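Long-range contacts in acid phosphatase (Bacillus anthracis, PDB 2I33), which hydrolyses phosphate monoesters as a class C acid phosphatase of the HAD superfamily, probably with the help of its bound magnesium ion: residues 58-69 and 169-180; 106-114 and 139-147. All blocks are in the same frame, centred on the assembly; numbering follows the deposited sequence.

How the contacts relate
Contact 1 pairs strands 59-64 and 172-179, neighbours in the five-stranded parallel sheet, and holds the magnesium ion at their C-terminal ends. Contact 2 sets helix 106-115 against the end of helix 131-141 and the loop after it. Along the chain both segments of contact 2 fall between those of contact 1. The two centres lie about 13 Å apart, and helix 106-115 joins them: its Phe109, Leu110 and Thr113 pack on Ile62, Leu64 and Phe178, as where Phe109 CZ comes 3.3 Å from Phe178 CZ. Contact 1 thus carries the metal site, while contact 2 belongs to the layer covering one face of the same sheet.

Contact 1 of 2, residues 58-69 and 169-180; sequences KKPAIVLDLDET and SQTHDIVLFFGD. With MG (magnesium ion), chain C.
Asp65 and Asp180 reach the same magnesium ion through different first torsions: CG of Asp65 is anti to the backbone N (chi1 173°), whereas CG of Asp180 sits between the backbone N and the carbonyl carbon (chi1 64°). Their oxygens Asp65 OD2 and Asp180 OD1 come within 2.6 Å of each other, a closeness the shared metal would offset. Asn216 is a further polar partner of the Asp180 side chain. Asp67 adds its backbone O, and three waters complete six ligands. Thr69 OG1 donates to the anti lone pair of Asp65 OD2 at 2.8 Å, a second-shell grip on a metal ligand, and Lys161 forms a salt bridge with Asp65 OD1.

Upstream, strands 59-64 and 172-179 run parallel. Asp65 N bonds to Phe178 O and Phe178 N to Val63 O, and Val175 N meets Ala61 O at 2.8 Å. Ala61 pairs with Ile174 but Val63 with Phe177, so strand 172-179 spends one extra residue between the two pairs, around Val175. Leu64 lies alongside Phe178, its CD2 3.8 Å from Phe178 CB, on the face covered by helix 106-115. On the other face Val63 CB approaches Phe177 CD1, while Val63 CG2 meets Ile174 CG2 at 3.8 Å.

At the far end the extended Lys58 chain crosses the Asp173 side chain at about a right angle and ends with NZ 2.9 Å from Ser169 O and equally close to Gln170 O. Lys58 N makes an almost straight bond to Asp173 OD2 (2.7 Å), from above the carboxylate plane. Lys59 CG packs by His172 CD2, and Asp119 takes both Lys59 NZ and His172 NE2. Adjacent parallel strands delivering aspartates to one magnesium ion, with the DxDxT pattern after the first, are the hallmark of the HAD-type Rossmann-like active site.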
# COMPACT_ATOMS: atom_id res chain seq x y z
N LYS A 58 15.13 4.33 27.90
CA LYS A 58 16.42 4.35 27.22
C LYS A 58 16.42 5.35 26.06
O LYS A 58 15.37 5.87 25.66
CB LYS A 58 16.76 2.96 26.66
CG LYS A 58 16.74 1.81 27.65
CD LYS A 58 17.07 0.49 26.91
CE LYS A 58 17.12 -0.68 27.88
NZ LYS A 58 17.15 -2.01 27.21
N LYS A 59 17.61 5.59 25.53
CA LYS A 59 17.82 6.46 24.39
C LYS A 59 16.85 6.02 23.28
O LYS A 59 16.76 4.85 22.98
CB LYS A 59 19.26 6.30 23.96
CG LYS A 59 19.69 6.88 22.64
CD LYS A 59 19.75 8.38 22.62
CE LYS A 59 20.50 8.85 21.40
NZ LYS A 59 21.84 8.22 21.35
N PRO A 60 16.08 6.96 22.72
CA PRO A 60 15.17 6.51 21.68
C PRO A 60 15.87 6.08 20.39
O PRO A 60 16.89 6.65 20.00
CB PRO A 60 14.28 7.74 21.42
CG PRO A 60 15.04 8.89 21.97
CD PRO A 60 15.94 8.40 23.02
N ALA A 61 15.29 5.09 19.73
CA ALA A 61 15.71 4.72 18.38
C ALA A 61 14.50 4.43 17.51
O ALA A 61 13.40 4.19 17.99
CB ALA A 61 16.59 3.51 18.39
N ILE A 62 14.74 4.47 16.22
CA ILE A 62 13.82 3.89 15.26
C ILE A 62 14.58 2.90 14.40
O ILE A 62 15.81 2.95 14.30
CB ILE A 62 13.15 4.95 14.36
CG1 ILE A 62 14.18 5.62 13.45
CG2 ILE A 62 12.37 5.94 15.23
CD1 ILE A 62 13.54 6.52 12.44
N VAL A 63 13.82 1.97 13.85
CA VAL A 63 14.34 0.91 13.02
C VAL A 63 13.61 0.96 11.70
O VAL A 63 12.41 1.09 11.69
CB VAL A 63 14.07 -0.44 13.67
CG1 VAL A 63 14.22 -1.57 12.66
CG2 VAL A 63 14.99 -0.61 14.87
N LEU A 64 14.37 0.87 10.63
CA LEU A 64 13.82 0.78 9.30
C LEU A 64 14.44 -0.34 8.51
O LEU A 64 15.65 -0.57 8.55
CB LEU A 64 14.04 2.05 8.51
CG LEU A 64 13.66 3.35 9.21
CD1 LEU A 64 14.86 4.00 9.88
CD2 LEU A 64 13.04 4.29 8.22
N ASP A 65 13.61 -1.01 7.74
CA ASP A 65 14.08 -1.84 6.68
C ASP A 65 14.66 -0.92 5.60
O ASP A 65 14.39 0.28 5.60
CB ASP A 65 12.85 -2.60 6.16
CG ASP A 65 13.12 -3.38 4.96
OD1 ASP A 65 14.08 -4.17 4.98
OD2 ASP A 65 12.35 -3.14 3.98
N LEU A 66 15.43 -1.48 4.65
CA LEU A 66 15.99 -0.67 3.57
C LEU A 66 15.22 -0.86 2.30
O LEU A 66 14.60 0.07 1.82
CB LEU A 66 17.46 -0.94 3.33
CG LEU A 66 18.39 -0.33 4.41
CD1 LEU A 66 19.79 -0.72 4.17
CD2 LEU A 66 18.28 1.19 4.40
N ASP A 67 15.24 -2.06 1.75
CA ASP A 67 14.70 -2.28 0.41
C ASP A 67 13.18 -2.18 0.45
O ASP A 67 12.50 -2.90 1.18
CB ASP A 67 15.19 -3.62 -0.16
CG ASP A 67 16.70 -3.67 -0.29
OD1 ASP A 67 17.27 -2.70 -0.81
OD2 ASP A 67 17.33 -4.66 0.19
N GLU A 68 12.68 -1.30 -0.39
CA GLU A 68 11.24 -1.03 -0.47
C GLU A 68 10.68 -0.34 0.79
O GLU A 68 9.45 -0.26 0.97
CB GLU A 68 10.45 -2.25 -0.87
CG GLU A 68 10.52 -2.54 -2.39
CD GLU A 68 11.90 -2.50 -3.01
OE1 GLU A 68 12.66 -3.48 -2.87
OE2 GLU A 68 12.18 -1.46 -3.67
N THR A 69 11.56 0.22 1.60
CA THR A 69 11.18 1.06 2.70
C THR A 69 11.88 2.41 2.60
O THR A 69 11.22 3.45 2.61
CB THR A 69 11.50 0.37 4.03
OG1 THR A 69 10.72 -0.83 4.12
CG2 THR A 69 11.18 1.28 5.15
N SER A 169 17.35 -3.03 20.90
CA SER A 169 16.47 -2.80 22.05
C SER A 169 17.27 -2.90 23.35
O SER A 169 16.81 -2.44 24.41
CB SER A 169 15.32 -3.81 22.08
OG SER A 169 15.76 -5.06 22.64
N GLN A 170 18.46 -3.48 23.27
CA GLN A 170 19.33 -3.54 24.43
C GLN A 170 19.74 -2.14 24.88
O GLN A 170 19.82 -1.87 26.05
CB GLN A 170 20.60 -4.35 24.16
CG GLN A 170 20.37 -5.82 23.83
CD GLN A 170 21.67 -6.61 23.79
OE1 GLN A 170 22.71 -6.17 24.35
NE2 GLN A 170 21.62 -7.78 23.12
N THR A 171 19.97 -1.24 23.92
CA THR A 171 20.54 0.07 24.21
C THR A 171 19.56 1.19 23.96
O THR A 171 19.75 2.32 24.41
CB THR A 171 21.78 0.26 23.35
OG1 THR A 171 21.48 -0.11 22.00
CG2 THR A 171 22.94 -0.61 23.91
N HIS A 172 18.52 0.88 23.22
CA HIS A 172 17.58 1.88 22.80
C HIS A 172 16.18 1.40 23.08
O HIS A 172 15.91 0.21 23.12
CB HIS A 172 17.75 2.16 21.32
CG HIS A 172 19.07 2.77 20.98
ND1 HIS A 172 20.25 2.05 20.98
CD2 HIS A 172 19.41 4.04 20.66
CE1 HIS A 172 21.26 2.85 20.69
NE2 HIS A 172 20.77 4.06 20.48
N ASP A 173 15.27 2.35 23.26
CA ASP A 173 13.87 2.02 23.25
C ASP A 173 13.41 2.31 21.86
O ASP A 173 13.38 3.45 21.43
CB ASP A 173 13.09 2.86 24.24
CG ASP A 173 13.26 2.40 25.66
OD1 ASP A 173 13.59 1.20 25.89
OD2 ASP A 173 13.11 3.24 26.56
N ILE A 174 13.10 1.26 21.12
CA ILE A 174 12.75 1.43 19.73
C ILE A 174 11.33 1.91 19.73
O ILE A 174 10.44 1.18 20.15
CB ILE A 174 12.86 0.15 18.92
CG1 ILE A 174 14.29 -0.42 19.05
CG2 ILE A 174 12.48 0.44 17.47
CD1 ILE A 174 14.43 -1.85 18.50
N VAL A 175 11.11 3.13 19.29
CA VAL A 175 9.77 3.66 19.40
C VAL A 175 8.92 3.43 18.15
O VAL A 175 7.69 3.56 18.21
CB VAL A 175 9.77 5.15 19.76
CG1 VAL A 175 10.41 5.36 21.13
CG2 VAL A 175 10.49 5.97 18.71
N LEU A 176 9.58 3.10 17.04
CA LEU A 176 8.92 2.85 15.77
C LEU A 176 9.73 1.91 14.93
O LEU A 176 10.96 1.92 14.96
CB LEU A 176 8.79 4.15 15.00
CG LEU A 176 7.82 5.21 15.52
CD1 LEU A 176 8.11 6.51 14.78
CD2 LEU A 176 6.41 4.73 15.29
N PHE A 177 9.00 1.08 14.16
CA PHE A 177 9.56 0.25 13.12
C PHE A 177 8.91 0.60 11.81
O PHE A 177 7.70 0.80 11.77
CB PHE A 177 9.20 -1.20 13.38
CG PHE A 177 9.77 -1.72 14.63
CD1 PHE A 177 10.98 -2.38 14.64
CD2 PHE A 177 9.11 -1.52 15.83
CE1 PHE A 177 11.52 -2.85 15.80
CE2 PHE A 177 9.66 -1.99 17.02
CZ PHE A 177 10.86 -2.67 16.98
N PHE A 178 9.71 0.65 10.77
CA PHE A 178 9.25 0.96 9.41
C PHE A 178 9.57 -0.20 8.50
O PHE A 178 10.71 -0.67 8.47
CB PHE A 178 9.95 2.22 8.86
CG PHE A 178 9.58 3.48 9.62
CD1 PHE A 178 8.67 4.35 9.10
CD2 PHE A 178 10.14 3.74 10.85
CE1 PHE A 178 8.33 5.49 9.80
CE2 PHE A 178 9.81 4.86 11.56
CZ PHE A 178 8.89 5.74 11.03
N GLY A 179 8.61 -0.64 7.69
CA GLY A 179 8.94 -1.69 6.74
C GLY A 179 7.84 -1.97 5.74
O GLY A 179 6.75 -1.46 5.86
N ASP A 180 8.16 -2.81 4.77
CA ASP A 180 7.21 -3.21 3.73
C ASP A 180 6.84 -4.67 3.83
O ASP A 180 6.04 -5.18 3.04
CB ASP A 180 7.80 -3.00 2.34
CG ASP A 180 9.02 -3.87 2.10
OD1 ASP A 180 10.05 -3.61 2.77
OD2 ASP A 180 8.92 -4.79 1.24
MG MG C . 11.98 -4.53 2.47
O HOH W 1 13.94 -5.53 2.39
O HOH W 2 11.40 -5.59 1.09
O HOH W 3 11.48 -5.90 4.01

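Contact 2 of 2, residues 106-114 and 139-147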
# COMPACT_ATOMS: atom_id res chain seq x y z
N SER A 106 11.21 9.48 2.81
CA SER A 106 12.11 8.79 3.71
C SER A 106 13.25 9.69 4.23
O SER A 106 13.52 9.76 5.43
CB SER A 106 12.68 7.55 3.04
OG SER A 106 13.43 7.85 1.88
N ILE A 107 13.93 10.37 3.30
CA ILE A 107 15.10 11.15 3.67
C ILE A 107 14.71 12.29 4.61
O ILE A 107 15.36 12.50 5.64
CB ILE A 107 15.87 11.65 2.44
CG1 ILE A 107 16.35 10.45 1.59
CG2 ILE A 107 17.04 12.52 2.88
CD1 ILE A 107 17.20 9.49 2.34
N ASP A 108 13.62 12.98 4.31
CA ASP A 108 13.25 14.10 5.18
C ASP A 108 12.88 13.60 6.56
O ASP A 108 13.20 14.23 7.56
CB ASP A 108 12.11 14.92 4.59
CG ASP A 108 12.56 15.79 3.45
OD1 ASP A 108 13.78 16.07 3.30
OD2 ASP A 108 11.66 16.25 2.70
N PHE A 109 12.22 12.45 6.62
CA PHE A 109 11.84 11.89 7.90
C PHE A 109 13.09 11.48 8.67
O PHE A 109 13.23 11.74 9.87
CB PHE A 109 10.90 10.70 7.77
CG PHE A 109 10.75 9.93 9.03
CD1 PHE A 109 10.05 10.44 10.11
CD2 PHE A 109 11.39 8.71 9.17
CE1 PHE A 109 9.98 9.73 11.28
CE2 PHE A 109 11.35 8.01 10.38
CZ PHE A 109 10.63 8.52 11.43
N LEU A 110 14.03 10.87 7.96
CA LEU A 110 15.23 10.45 8.63
C LEU A 110 16.07 11.66 9.12
O LEU A 110 16.63 11.63 10.20
CB LEU A 110 16.09 9.58 7.72
CG LEU A 110 15.43 8.25 7.35
CD1 LEU A 110 16.18 7.59 6.23
CD2 LEU A 110 15.35 7.35 8.57
N LYS A 111 16.17 12.71 8.31
CA LYS A 111 16.85 13.91 8.73
C LYS A 111 16.14 14.56 9.92
O LYS A 111 16.81 15.10 10.80
CB LYS A 111 16.99 14.90 7.59
CG LYS A 111 17.89 14.42 6.47
CD LYS A 111 19.31 14.17 6.87
CE LYS A 111 20.11 15.45 7.04
NZ LYS A 111 21.44 15.14 7.60
N TYR A 112 14.80 14.50 9.95
CA TYR A 112 14.06 15.01 11.11
C TYR A 112 14.39 14.23 12.37
O TYR A 112 14.70 14.77 13.43
CB TYR A 112 12.58 14.93 10.86
CG TYR A 112 11.77 15.41 12.03
CD1 TYR A 112 11.58 16.76 12.27
CD2 TYR A 112 11.16 14.50 12.91
CE1 TYR A 112 10.83 17.20 13.35
CE2 TYR A 112 10.42 14.95 13.99
CZ TYR A 112 10.25 16.29 14.19
OH TYR A 112 9.49 16.76 15.26
N THR A 113 14.33 12.91 12.22
CA THR A 113 14.67 12.00 13.29
C THR A 113 16.05 12.31 13.84
O THR A 113 16.24 12.44 15.06
CB THR A 113 14.56 10.56 12.78
OG1 THR A 113 13.21 10.30 12.37
CG2 THR A 113 14.94 9.61 13.87
N GLU A 114 17.02 12.46 12.95
CA GLU A 114 18.39 12.82 13.34
C GLU A 114 18.45 14.17 14.08
O GLU A 114 19.23 14.36 15.05
CB GLU A 114 19.29 12.87 12.11
CG GLU A 114 20.72 13.25 12.44
CD GLU A 114 21.62 13.21 11.24
OE1 GLU A 114 21.23 13.78 10.18
OE2 GLU A 114 22.71 12.61 11.35
N GLU A 139 24.77 6.93 1.37
CA GLU A 139 25.46 8.22 1.22
C GLU A 139 24.94 8.95 -0.03
O GLU A 139 24.71 10.15 0.00
CB GLU A 139 26.97 8.04 1.16
CG GLU A 139 27.52 7.61 2.47
CD GLU A 139 29.04 7.46 2.44
OE1 GLU A 139 29.61 7.14 1.37
OE2 GLU A 139 29.65 7.65 3.51
N ARG A 140 24.75 8.22 -1.13
CA ARG A 140 24.29 8.84 -2.35
C ARG A 140 22.95 9.52 -2.15
O ARG A 140 22.73 10.58 -2.71
CB ARG A 140 24.18 7.79 -3.45
CG ARG A 140 23.65 8.26 -4.79
CD ARG A 140 23.37 7.04 -5.67
NE ARG A 140 22.78 7.41 -6.96
CZ ARG A 140 23.43 7.44 -8.12
NH1 ARG A 140 24.71 7.13 -8.22
NH2 ARG A 140 22.77 7.77 -9.21
N VAL A 141 22.07 8.90 -1.36
CA VAL A 141 20.71 9.41 -1.19
C VAL A 141 20.63 10.38 -0.01
O VAL A 141 19.60 11.02 0.21
CB VAL A 141 19.65 8.31 -1.10
CG1 VAL A 141 19.72 7.45 -2.35
CG2 VAL A 141 19.84 7.47 0.17
N GLY A 142 21.71 10.50 0.75
CA GLY A 142 21.76 11.44 1.88
C GLY A 142 21.09 10.94 3.14
O GLY A 142 20.66 11.73 4.00
N ALA A 143 21.04 9.62 3.30
CA ALA A 143 20.47 9.03 4.51
C ALA A 143 21.45 9.27 5.65
O ALA A 143 22.66 9.08 5.48
CB ALA A 143 20.24 7.53 4.31
N PRO A 144 20.95 9.72 6.81
CA PRO A 144 21.84 9.92 7.94
C PRO A 144 22.34 8.62 8.55
O PRO A 144 21.76 7.55 8.34
CB PRO A 144 20.98 10.65 8.97
CG PRO A 144 19.62 10.37 8.62
CD PRO A 144 19.55 10.05 7.15
N GLN A 145 23.41 8.74 9.31
CA GLN A 145 23.94 7.62 10.06
C GLN A 145 24.20 6.42 9.14
O GLN A 145 23.87 5.30 9.49
CB GLN A 145 22.98 7.29 11.24
CG GLN A 145 22.96 8.39 12.34
CD GLN A 145 21.72 8.34 13.24
OE1 GLN A 145 21.27 7.27 13.64
NE2 GLN A 145 21.17 9.52 13.56
N ALA A 146 24.78 6.67 7.97
CA ALA A 146 25.07 5.62 6.98
C ALA A 146 26.42 4.96 7.29
O ALA A 146 27.37 5.06 6.50
CB ALA A 146 25.07 6.18 5.55
N THR A 147 26.46 4.29 8.43
CA THR A 147 27.69 3.67 8.91
C THR A 147 27.44 2.25 9.36
O THR A 147 26.32 1.88 9.66
CB THR A 147 28.28 4.43 10.11
OG1 THR A 147 27.40 4.34 11.24
CG2 THR A 147 28.51 5.89 9.76
O HOH W 4 24.49 11.37 9.80
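A Schellman motif ends helix 131-141, and the turn that follows lays Ala143 and Pro144 against the side of helix 106-115. Gly142 makes the change of direction with a positive phi of 80°, its N bonded back to Glu139 O. The C-terminal turn of the helix is met by Ile107, whose CD1 lies 3.6 Å from Val141 O and 4.0 Å from Val141 CG2. That same methyl also touches Ala143, so one side-chain end covers both the last turn and the start of the loop.

Pro144 is the main wedge. CD of the Pro144 ring presses on Leu110, 3.5 Å from Leu110 CB, and CD of Lys111 lies close by. Helix 106-115 and this loop lie together over one face of the parallel sheet of the HAD fold: Leu110 and Ala143 both touch Tyr122 of strand 119-125, and Pro144 packs on Ile120 of that strand.

Further along the helix Glu114 crosses the proline ring. With CG anti to its backbone N (chi1 180°) and the chain extended beyond, its carboxylate is carried out to Pro144, where OE1 comes 3.4 Å from Pro144 CB. Lys111 NZ holds this oxygen from within the helix, in a salt bridge of 2.9 Å met nearly along the C-O axis of Glu114 OE1. The other oxygen, Glu114 OE2, accepts from a water at 2.7 Å, and this water in turn takes the backbone N-H of Gln145, a polar link between helix and loop. The Gln145 side chain runs antiparallel to that of Glu114, its amide plane turned 57° from the carboxylate, and its OE1 accepts from Ile120 N.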